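PDB 3TFX: orotidine 5'-phosphate decarboxylase from Lactobacillus acidophilus, which probably catalyses the decarboxylation of orotidine 5'-monophosphate to uridine 5'-monophosphate, the last step of de novo UMP synthesis. Local coordinates for residues 117-122 / 180-185; 121-126 / 147-152; 161-164 / 170-173. One frame throughout, in Å; residues are numbered along the deposited sequence.

From the N terminus, the chain passes four strands of the barrel before reaching strand 117-121, where both contact 1 and contact 2 begin, sharing Val-121 and Thr-122. Contact 2 closes first: after 20 residues, helix 142-155 returns to the loop that follows the strand. Contact 3 then opens on strand 160-162 and closes after five residues on helix 168-175. Contact 1 closes last, when strand 180-183 meets strand 117-121 across the barrel interior, so its 57-residue loop encloses contact 3. Strand 160-162 lies between the two strands of contact 1, and backbone pairing of Val-161 with Leu-180 and Val-182 joins contacts 1 and 3. Ala-150, packed on Val-161 and Leu-171, joins contacts 2 and 3.

Contact 1 (117-122 / 180-185); sequences KLLAVT and LYVTPG
Leu-119 and Leu-180 both hold CG anti to the carbonyl carbon and beside the backbone N, with chi1 -54° in Leu-119, and each of these side chains sets out from its strand toward the other segment. Val-182 places CG2 in the same position relative to its own backbone, and it is this branch that meets Leu-119. Both methyls of Leu-119 rest on it: CD2 of Leu-119 lies 3.9 Å from CG2 of Val-182, and CD1 of Leu-119 lies 4.0 Å from the same atom. The two side chains cross at about a right angle, which lets one valine methyl sit against the fork of the leucine. CD2 of Leu-119 also lies 4.2 Å from CB of Leu-180.

At the other end of the contact, Lys-117 contributes carbon rather than charge. Its chain bends at chi2, chi3 and chi4 and crosses Leu-180 nearly perpendicularly, with CD 3.7 Å and CG 3.9 Å from CD1 of Leu-180. This end is partly exposed, whereas Leu-119 and Val-182 are buried.

No hydrogen bond links the segments, and their axes, 8.7 Å apart at closest approach and inclined at 61°, are too far apart for direct strand pairing. Strand 160-162 fills the place between them in the sheet. On its other side strand 117-121 pairs with strand 86-90, and Phe-86 also packs on Lys-117 and Leu-119. The side chain of Val-182 is about 7 Å from that of Lys-35, a predicted substrate-binding residue. Apolar side chains meeting across the interior from strands separated by one intervening strand are characteristic of the core of a closed, eight-stranded parallel TIM barrel.

Contact 2 (121-126 / 147-152); sequences VTELTS and LSLAKM
In this TIM barrel the loop after strand 117-121 passes against helix 142-155, and Thr-122 and Glu-123 meet Leu-149 there. The same loop holds Thr-125, predicted to bind substrate. Thr-122 and Leu-149 have the nearest CA atoms across the segments, 5.8 Å apart. OG1 of Thr-122 lies 3.4 Å from CB of Leu-149, a polar atom set against carbon, and 3.8 Å from N of Ala-150. No hydrogen bond joins the two segments. The weak bond this hydroxyl does make is to the carbonyl O of Val-146, one residue before the helical segment.

From the helix side, Leu-149 reaches back with CD2, which is 3.8 Å from the carbonyl O of Thr-122. Ala-91 and Leu-92 add apolar cover to the leucine, and Glu-135 of the second subunit packs on it as well, placing the contact at the dimer interface.

Glu-123 crosses Leu-149 at about a right angle. CG of Glu-123 stands beside its own backbone N, and a bend at chi2 of -68° brings OE2 up to the CD2 methyl of the leucine. OE2 of Glu-123 accepts hydrogen bonds from NE2 of Gln-136 and NE2 of Gln-145, while lying 3.8 Å from CD2 of Leu-149.

Contact 3 (161-164 / 170-173); sequences VICS and KLHE
One methyl group, CD1 of Leu-171, makes every close approach between residues 161-164, the end of a strand and the loop after it, and helix residues 170-173. It lies 3.7 Å from CB of Cys-163 and 3.9 Å from CG2 of Val-161, so it is received between two residues that alternate along the chain and both start out toward the helix. CB of Cys-163 is placed by the backbone alone; chi1 of 60° then brings SG of Cys-163 to 4.0 Å from CD1 of Leu-171. CG2 of Val-161 sits between the backbone N and the carbonyl carbon, while Leu-171 holds CG beside its own backbone N and extends through chi2 of -169°, and these settings bring CG2 and CD1 together. The side chains of Val-161 and Leu-171 approach each other at a slant. All three residues are buried, and no polar bond links the segments.

The packing continues beyond these three residues, since Ala-150 and Val-146 of helix 142-155 and Tyr-181 of strand 180-183 also touch Leu-171.

The outer side of the helix is quite different. Lys-170 and Glu-173 are exposed. His-172 is partly exposed and uses NE2 to hydrogen-bond OD1 of Asp-177 beyond the helix. Only 94 Å² is buried between the segments, both sides summed, which agrees with a single leucine carrying the contact. A helix laid by its apolar face on the strand that precedes it, with its polar face outward, is the usual packing within a beta-alpha-beta unit, formed here by strand 160-162, helix 168-175 and strand 180-183 of the TIM barrel.

Contact 1 (117-122 / 180-185)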
ATOM      1  N   LYS A 117      15.592  -4.804  -3.320  1.00 11.35           N
ATOM      2  CA  LYS A 117      15.937  -3.400  -3.084  1.00 10.87           C
ATOM      3  C   LYS A 117      14.686  -2.668  -2.605  1.00 10.12           C
ATOM      4  O   LYS A 117      13.617  -2.851  -3.168  1.00 10.18           O
ATOM      5  CB  LYS A 117      16.511  -2.753  -4.355  1.00 10.46           C
ATOM      6  CG  LYS A 117      17.768  -3.436  -4.876  1.00 11.79           C
ATOM      7  CD  LYS A 117      18.991  -2.860  -4.180  1.00 15.85           C
ATOM      8  CE  LYS A 117      19.963  -3.919  -3.699  1.00 19.01           C
ATOM      9  NZ  LYS A 117      20.840  -4.453  -4.766  1.00 20.98           N
ATOM     10  N   LEU A 118      14.823  -1.868  -1.551  1.00  9.53           N
ATOM     11  CA  LEU A 118      13.696  -1.118  -0.992  1.00  8.60           C
ATOM     12  C   LEU A 118      13.705   0.290  -1.546  1.00  8.18           C
ATOM     13  O   LEU A 118      14.649   1.051  -1.333  1.00  8.26           O
ATOM     14  CB  LEU A 118      13.788  -1.061   0.537  1.00  8.38           C
ATOM     15  CG  LEU A 118      12.741  -0.266   1.318  1.00  8.56           C
ATOM     16  CD1 LEU A 118      11.339  -0.846   1.098  1.00  5.00           C
ATOM     17  CD2 LEU A 118      13.115  -0.244   2.825  1.00  6.96           C
ATOM     18  N   LEU A 119      12.642   0.651  -2.235  1.00  7.67           N
ATOM     19  CA  LEU A 119      12.577   1.968  -2.838  1.00  7.65           C
ATOM     20  C   LEU A 119      11.511   2.800  -2.149  1.00  7.33           C
ATOM     21  O   LEU A 119      10.398   2.323  -1.925  1.00  7.67           O
ATOM     22  CB  LEU A 119      12.268   1.846  -4.340  1.00  7.85           C
ATOM     23  CG  LEU A 119      13.194   0.950  -5.163  1.00  7.39           C
ATOM     24  CD1 LEU A 119      12.567   0.643  -6.525  1.00  5.48           C
ATOM     25  CD2 LEU A 119      14.551   1.623  -5.338  1.00  7.34           C
ATOM     26  N   ALA A 120      11.842   4.042  -1.834  1.00  6.86           N
ATOM     27  CA  ALA A 120      10.893   4.939  -1.178  1.00  7.76           C
ATOM     28  C   ALA A 120      10.154   5.777  -2.189  1.00  8.29           C
ATOM     29  O   ALA A 120      10.750   6.347  -3.116  1.00  8.53           O
ATOM     30  CB  ALA A 120      11.587   5.842  -0.167  1.00  7.22           C
ATOM     31  N   VAL A 121       8.843   5.809  -2.028  1.00  8.96           N
ATOM     32  CA  VAL A 121       8.025   6.774  -2.707  1.00 10.09           C
ATOM     33  C   VAL A 121       8.040   8.017  -1.860  1.00 11.26           C
ATOM     34  O   VAL A 121       8.046   7.964  -0.620  1.00 11.47           O
ATOM     35  CB  VAL A 121       6.585   6.266  -2.920  1.00 10.83           C
ATOM     36  CG1 VAL A 121       5.618   7.422  -3.260  1.00 10.04           C
ATOM     37  CG2 VAL A 121       6.584   5.192  -4.015  1.00 10.70           C
ATOM     38  N   THR A 122       8.040   9.140  -2.547  1.00 12.17           N
ATOM     39  CA  THR A 122       8.246  10.411  -1.931  1.00 13.41           C
ATOM     40  C   THR A 122       6.866  11.111  -1.949  1.00 14.13           C
ATOM     41  O   THR A 122       6.011  10.842  -1.065  1.00 13.73           O
ATOM     42  CB  THR A 122       9.450  11.067  -2.685  1.00 13.77           C
ATOM     43  OG1 THR A 122      10.561  11.268  -1.801  1.00 16.14           O
ATOM     44  CG2 THR A 122       9.116  12.272  -3.506  1.00 11.87           C
ATOM     45  N   LEU A 180      19.742   4.100  -5.432  1.00 10.58           N
ATOM     46  CA  LEU A 180      19.117   3.879  -6.734  1.00 10.09           C
ATOM     47  C   LEU A 180      18.114   4.972  -7.044  1.00  9.68           C
ATOM     48  O   LEU A 180      17.180   5.201  -6.284  1.00  9.73           O
ATOM     49  CB  LEU A 180      18.437   2.505  -6.773  1.00  9.88           C
ATOM     50  CG  LEU A 180      19.379   1.299  -6.636  1.00 11.18           C
ATOM     51  CD1 LEU A 180      18.580   0.043  -6.383  1.00 10.04           C
ATOM     52  CD2 LEU A 180      20.343   1.120  -7.867  1.00  8.75           C
ATOM     53  N   TYR A 181      18.305   5.654  -8.166  1.00  9.22           N
ATOM     54  CA  TYR A 181      17.320   6.631  -8.618  1.00  9.19           C
ATOM     55  C   TYR A 181      16.507   5.983  -9.731  1.00  9.07           C
ATOM     56  O   TYR A 181      16.995   5.824 -10.853  1.00  8.63           O
ATOM     57  CB  TYR A 181      18.014   7.937  -9.041  1.00  9.81           C
ATOM     58  CG  TYR A 181      18.926   8.467  -7.948  1.00  8.43           C
ATOM     59  CD1 TYR A 181      18.420   9.276  -6.937  1.00  9.50           C
ATOM     60  CD2 TYR A 181      20.274   8.123  -7.904  1.00 10.14           C
ATOM     61  CE1 TYR A 181      19.241   9.761  -5.910  1.00 10.40           C
ATOM     62  CE2 TYR A 181      21.115   8.608  -6.876  1.00 11.06           C
ATOM     63  CZ  TYR A 181      20.580   9.414  -5.883  1.00 10.13           C
ATOM     64  OH  TYR A 181      21.372   9.881  -4.861  1.00 10.09           O
ATOM     65  N   VAL A 182      15.284   5.571  -9.388  1.00  8.93           N
ATOM     66  CA  VAL A 182      14.411   4.817 -10.293  1.00  9.14           C
ATOM     67  C   VAL A 182      13.352   5.744 -10.890  1.00 10.61           C
ATOM     68  O   VAL A 182      12.552   6.340 -10.155  1.00 11.17           O
ATOM     69  CB  VAL A 182      13.760   3.623  -9.586  1.00  9.34           C
ATOM     70  CG1 VAL A 182      12.775   2.885 -10.522  1.00  7.43           C
ATOM     71  CG2 VAL A 182      14.842   2.662  -9.056  1.00  7.20           C
ATOM     72  N   THR A 183      13.368   5.872 -12.220  1.00 10.46           N
ATOM     73  CA  THR A 183      12.615   6.924 -12.918  1.00 11.32           C
ATOM     74  C   THR A 183      11.618   6.376 -13.959  1.00 11.89           C
ATOM     75  O   THR A 183      12.042   5.861 -14.996  1.00 11.24           O
ATOM     76  CB  THR A 183      13.579   7.917 -13.626  1.00 11.22           C
ATOM     77  OG1 THR A 183      14.298   7.230 -14.651  1.00 10.27           O
ATOM     78  CG2 THR A 183      14.593   8.496 -12.650  1.00 10.79           C
ATOM     79  N   PRO A 184      10.291   6.501 -13.694  1.00 13.28           N
ATOM     80  CA  PRO A 184       9.226   5.968 -14.590  1.00 14.56           C
ATOM     81  C   PRO A 184       8.730   6.757 -15.812  1.00 16.17           C
ATOM     82  O   PRO A 184       8.028   6.190 -16.672  1.00 17.62           O
ATOM     83  CB  PRO A 184       8.033   5.744 -13.633  1.00 14.40           C
ATOM     84  CG  PRO A 184       8.238   6.731 -12.541  1.00 14.00           C
ATOM     85  CD  PRO A 184       9.744   6.901 -12.379  1.00 13.08           C
ATOM     86  N   GLY A 185       9.023   8.037 -15.945  1.00 17.50           N
ATOM     87  CA  GLY A 185       8.291   8.771 -17.026  1.00 18.67           C
ATOM     88  C   GLY A 185       8.734   8.567 -18.477  1.00 18.87           C
ATOM     89  O   GLY A 185       8.397   9.370 -19.354  1.00 19.59           O
TER

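Contact 2 (121-126 / 147-152)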
ATOM      1  N   VAL A 121       8.843   5.809  -2.028  1.00  8.96           N
ATOM      2  CA  VAL A 121       8.025   6.774  -2.707  1.00 10.09           C
ATOM      3  C   VAL A 121       8.040   8.017  -1.860  1.00 11.26           C
ATOM      4  O   VAL A 121       8.046   7.964  -0.620  1.00 11.47           O
ATOM      5  CB  VAL A 121       6.585   6.266  -2.920  1.00 10.83           C
ATOM      6  CG1 VAL A 121       5.618   7.422  -3.260  1.00 10.04           C
ATOM      7  CG2 VAL A 121       6.584   5.192  -4.015  1.00 10.70           C
ATOM      8  N   THR A 122       8.040   9.140  -2.547  1.00 12.17           N
ATOM      9  CA  THR A 122       8.246  10.411  -1.931  1.00 13.41           C
ATOM     10  C   THR A 122       6.866  11.111  -1.949  1.00 14.13           C
ATOM     11  O   THR A 122       6.011  10.842  -1.065  1.00 13.73           O
ATOM     12  CB  THR A 122       9.450  11.067  -2.685  1.00 13.77           C
ATOM     13  OG1 THR A 122      10.561  11.268  -1.801  1.00 16.14           O
ATOM     14  CG2 THR A 122       9.116  12.272  -3.506  1.00 11.87           C
ATOM     15  N   GLU A 123       6.629  11.968  -2.937  1.00 14.45           N
ATOM     16  CA  GLU A 123       5.298  12.490  -3.186  1.00 15.95           C
ATOM     17  C   GLU A 123       4.841  11.909  -4.502  1.00 16.52           C
ATOM     18  O   GLU A 123       5.572  11.963  -5.484  1.00 17.31           O
ATOM     19  CB  GLU A 123       5.293  14.024  -3.235  1.00 16.08           C
ATOM     20  CG  GLU A 123       5.576  14.713  -1.888  1.00 15.59           C
ATOM     21  CD  GLU A 123       4.459  14.523  -0.864  1.00 16.74           C
ATOM     22  OE1 GLU A 123       3.320  14.149  -1.237  1.00 16.34           O
ATOM     23  OE2 GLU A 123       4.714  14.756   0.328  1.00 16.70           O
ATOM     24  N   LEU A 124       3.651  11.330  -4.521  1.00 17.37           N
ATOM     25  CA  LEU A 124       3.110  10.760  -5.750  1.00 18.73           C
ATOM     26  C   LEU A 124       2.913  11.855  -6.803  1.00 19.47           C
ATOM     27  O   LEU A 124       2.656  13.014  -6.454  1.00 19.77           O
ATOM     28  CB  LEU A 124       1.783  10.049  -5.470  1.00 18.69           C
ATOM     29  CG  LEU A 124       1.812   8.781  -4.596  1.00 18.84           C
ATOM     30  CD1 LEU A 124       0.417   8.490  -4.051  1.00 18.28           C
ATOM     31  CD2 LEU A 124       2.338   7.582  -5.375  1.00 18.51           C
ATOM     32  N   THR A 125       3.028  11.490  -8.081  1.00 20.89           N
ATOM     33  CA  THR A 125       2.811  12.451  -9.179  1.00 21.94           C
ATOM     34  C   THR A 125       1.376  12.986  -9.134  1.00 22.40           C
ATOM     35  O   THR A 125       1.080  14.036  -9.709  1.00 23.00           O
ATOM     36  CB  THR A 125       3.113  11.845 -10.586  1.00 21.99           C
ATOM     37  OG1 THR A 125       2.217  10.758 -10.852  1.00 22.84           O
ATOM     38  CG2 THR A 125       4.561  11.331 -10.670  1.00 22.28           C
ATOM     39  N   SER A 126       0.496  12.270  -8.431  1.00 22.53           N
ATOM     40  CA  SER A 126      -0.913  12.669  -8.315  1.00 23.13           C
ATOM     41  C   SER A 126      -1.109  13.830  -7.340  1.00 23.75           C
ATOM     42  O   SER A 126      -2.151  14.492  -7.345  1.00 24.08           O
ATOM     43  CB  SER A 126      -1.792  11.475  -7.926  1.00 22.98           C
ATOM     44  OG  SER A 126      -1.394  10.910  -6.684  1.00 22.16           O
ATOM     45  N   LEU A 147      13.099  16.240  -1.454  1.00 14.30           N
ATOM     46  CA  LEU A 147      14.483  16.029  -1.027  1.00 13.78           C
ATOM     47  C   LEU A 147      14.554  15.544   0.437  1.00 13.53           C
ATOM     48  O   LEU A 147      15.299  14.616   0.762  1.00 13.73           O
ATOM     49  CB  LEU A 147      15.307  17.301  -1.246  1.00 13.95           C
ATOM     50  CG  LEU A 147      16.716  17.366  -0.629  1.00 14.85           C
ATOM     51  CD1 LEU A 147      17.590  16.304  -1.244  1.00 13.02           C
ATOM     52  CD2 LEU A 147      17.361  18.775  -0.768  1.00 15.03           C
ATOM     53  N   SER A 148      13.751  16.149   1.300  1.00 13.17           N
ATOM     54  CA  SER A 148      13.678  15.769   2.720  1.00 13.36           C
ATOM     55  C   SER A 148      13.236  14.301   2.926  1.00 12.97           C
ATOM     56  O   SER A 148      13.838  13.562   3.707  1.00 12.47           O
ATOM     57  CB  SER A 148      12.725  16.720   3.450  1.00 13.45           C
ATOM     58  OG  SER A 148      12.579  16.365   4.804  1.00 15.46           O
ATOM     59  N   LEU A 149      12.187  13.895   2.218  1.00 12.16           N
ATOM     60  CA  LEU A 149      11.725  12.501   2.240  1.00 12.24           C
ATOM     61  C   LEU A 149      12.796  11.551   1.685  1.00 12.07           C
ATOM     62  O   LEU A 149      13.048  10.499   2.254  1.00 11.30           O
ATOM     63  CB  LEU A 149      10.439  12.371   1.421  1.00 11.93           C
ATOM     64  CG  LEU A 149       9.061  12.359   2.101  1.00 12.74           C
ATOM     65  CD1 LEU A 149       9.026  12.791   3.558  1.00 12.62           C
ATOM     66  CD2 LEU A 149       8.037  13.084   1.276  1.00 10.90           C
ATOM     67  N   ALA A 150      13.439  11.945   0.587  1.00 12.34           N
ATOM     68  CA  ALA A 150      14.479  11.123  -0.017  1.00 13.07           C
ATOM     69  C   ALA A 150      15.690  10.934   0.916  1.00 13.60           C
ATOM     70  O   ALA A 150      16.136   9.805   1.128  1.00 13.52           O
ATOM     71  CB  ALA A 150      14.897  11.685  -1.365  1.00 12.37           C
ATOM     72  N   LYS A 151      16.204  12.032   1.479  1.00 14.50           N
ATOM     73  CA  LYS A 151      17.338  11.975   2.408  1.00 15.69           C
ATOM     74  C   LYS A 151      17.037  11.065   3.600  1.00 15.84           C
ATOM     75  O   LYS A 151      17.842  10.195   3.953  1.00 15.38           O
ATOM     76  CB  LYS A 151      17.721  13.370   2.902  1.00 16.29           C
ATOM     77  CG  LYS A 151      18.504  14.210   1.907  1.00 18.85           C
ATOM     78  CD  LYS A 151      18.812  15.605   2.433  1.00 23.09           C
ATOM     79  CE  LYS A 151      19.815  15.582   3.590  1.00 25.88           C
ATOM     80  NZ  LYS A 151      21.185  15.125   3.174  1.00 28.54           N
HETATM   81  N   MSE A 152      15.857  11.257   4.189  1.00 16.43           N
HETATM   82  CA  MSE A 152      15.411  10.439   5.307  1.00 17.30           C
HETATM   83  C   MSE A 152      15.335   8.962   4.949  1.00 15.93           C
HETATM   84  O   MSE A 152      15.729   8.115   5.754  1.00 15.36           O
HETATM   85  CB  MSE A 152      14.059  10.919   5.844  1.00 18.87           C
HETATM   86  CG  MSE A 152      13.631  10.205   7.136  1.00 24.16           C
HETATM   87 SE   MSE A 152      11.742  10.473   7.559  1.00 40.75          SE
HETATM   88  CE  MSE A 152      10.957   9.545   6.032  1.00 35.52           C
TER

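Contact 3 (161-164 / 170-173)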
ATOM      1  N   VAL A 161      15.060   5.640  -4.359  1.00 11.21           N
ATOM      2  CA  VAL A 161      13.785   6.344  -4.430  1.00 11.68           C
ATOM      3  C   VAL A 161      13.181   6.275  -5.844  1.00 11.74           C
ATOM      4  O   VAL A 161      13.890   6.111  -6.832  1.00 10.84           O
ATOM      5  CB  VAL A 161      13.925   7.839  -4.080  1.00 12.03           C
ATOM      6  CG1 VAL A 161      14.076   8.031  -2.595  1.00 12.96           C
ATOM      7  CG2 VAL A 161      15.082   8.484  -4.885  1.00 11.82           C
ATOM      8  N   ILE A 162      11.867   6.431  -5.921  1.00 12.23           N
ATOM      9  CA  ILE A 162      11.200   6.693  -7.179  1.00 12.26           C
ATOM     10  C   ILE A 162      11.173   8.204  -7.333  1.00 13.04           C
ATOM     11  O   ILE A 162      10.650   8.895  -6.468  1.00 12.93           O
ATOM     12  CB  ILE A 162       9.739   6.177  -7.161  1.00 13.33           C
ATOM     13  CG1 ILE A 162       9.655   4.724  -6.645  1.00 11.60           C
ATOM     14  CG2 ILE A 162       9.036   6.454  -8.530  1.00 12.86           C
ATOM     15  CD1 ILE A 162      10.429   3.678  -7.438  1.00 10.98           C
ATOM     16  N   CYS A 163      11.730   8.715  -8.432  1.00 13.46           N
ATOM     17  CA  CYS A 163      11.709  10.141  -8.717  1.00 14.08           C
ATOM     18  C   CYS A 163      11.538  10.355 -10.210  1.00 14.85           C
ATOM     19  O   CYS A 163      11.651   9.422 -10.983  1.00 14.56           O
ATOM     20  CB  CYS A 163      12.998  10.818  -8.227  1.00 13.81           C
ATOM     21  SG  CYS A 163      14.531  10.179  -8.988  1.00 13.24           S
ATOM     22  N   SER A 164      11.256  11.589 -10.608  1.00 16.16           N
ATOM     23  CA  SER A 164      11.170  11.924 -12.019  1.00 17.66           C
ATOM     24  C   SER A 164      12.592  12.090 -12.561  1.00 18.04           C
ATOM     25  O   SER A 164      13.500  12.443 -11.806  1.00 18.15           O
ATOM     26  CB  SER A 164      10.409  13.232 -12.208  1.00 17.72           C
ATOM     27  OG  SER A 164      11.337  14.281 -12.353  1.00 19.77           O
ATOM     28  N   LYS A 170      19.208  17.024  -8.303  1.00 20.55           N
ATOM     29  CA  LYS A 170      19.095  17.531  -6.922  1.00 20.89           C
ATOM     30  C   LYS A 170      19.211  16.404  -5.892  1.00 19.92           C
ATOM     31  O   LYS A 170      19.920  16.547  -4.902  1.00 19.04           O
ATOM     32  CB  LYS A 170      17.781  18.283  -6.679  1.00 21.40           C
ATOM     33  CG  LYS A 170      17.619  19.591  -7.434  1.00 25.16           C
ATOM     34  CD  LYS A 170      16.159  20.101  -7.362  1.00 29.76           C
ATOM     35  CE  LYS A 170      15.144  19.130  -8.032  1.00 31.44           C
ATOM     36  NZ  LYS A 170      13.725  19.588  -7.928  1.00 32.86           N
ATOM     37  N   LEU A 171      18.504  15.299  -6.125  1.00 18.94           N
ATOM     38  CA  LEU A 171      18.558  14.174  -5.193  1.00 18.88           C
ATOM     39  C   LEU A 171      19.972  13.613  -5.101  1.00 18.93           C
ATOM     40  O   LEU A 171      20.500  13.449  -4.001  1.00 18.19           O
ATOM     41  CB  LEU A 171      17.521  13.094  -5.526  1.00 18.25           C
ATOM     42  CG  LEU A 171      16.042  13.537  -5.553  1.00 18.23           C
ATOM     43  CD1 LEU A 171      15.109  12.344  -5.631  1.00 16.75           C
ATOM     44  CD2 LEU A 171      15.668  14.400  -4.362  1.00 16.76           C
ATOM     45  N   HIS A 172      20.590  13.375  -6.259  1.00 19.19           N
ATOM     46  CA  HIS A 172      21.959  12.857  -6.335  1.00 19.99           C
ATOM     47  C   HIS A 172      22.959  13.796  -5.636  1.00 20.13           C
ATOM     48  O   HIS A 172      23.732  13.346  -4.793  1.00 19.28           O
ATOM     49  CB  HIS A 172      22.364  12.577  -7.787  1.00 19.65           C
ATOM     50  CG  HIS A 172      23.793  12.150  -7.942  1.00 20.98           C
ATOM     51  ND1 HIS A 172      24.813  13.043  -8.204  1.00 20.09           N
ATOM     52  CD2 HIS A 172      24.369  10.929  -7.873  1.00 20.64           C
ATOM     53  CE1 HIS A 172      25.956  12.387  -8.283  1.00 21.36           C
ATOM     54  NE2 HIS A 172      25.715  11.103  -8.089  1.00 21.20           N
ATOM     55  N   GLU A 173      22.905  15.087  -5.973  1.00 20.82           N
ATOM     56  CA  GLU A 173      23.712  16.140  -5.327  1.00 22.21           C
ATOM     57  C   GLU A 173      23.745  15.992  -3.814  1.00 21.38           C
ATOM     58  O   GLU A 173      24.782  16.187  -3.190  1.00 21.27           O
ATOM     59  CB  GLU A 173      23.138  17.540  -5.633  1.00 22.89           C
ATOM     60  CG  GLU A 173      23.741  18.284  -6.818  1.00 28.20           C
ATOM     61  CD  GLU A 173      25.042  19.033  -6.476  1.00 34.21           C
ATOM     62  OE1 GLU A 173      25.387  19.990  -7.209  1.00 38.11           O
ATOM     63  OE2 GLU A 173      25.741  18.664  -5.505  1.00 35.43           O
TER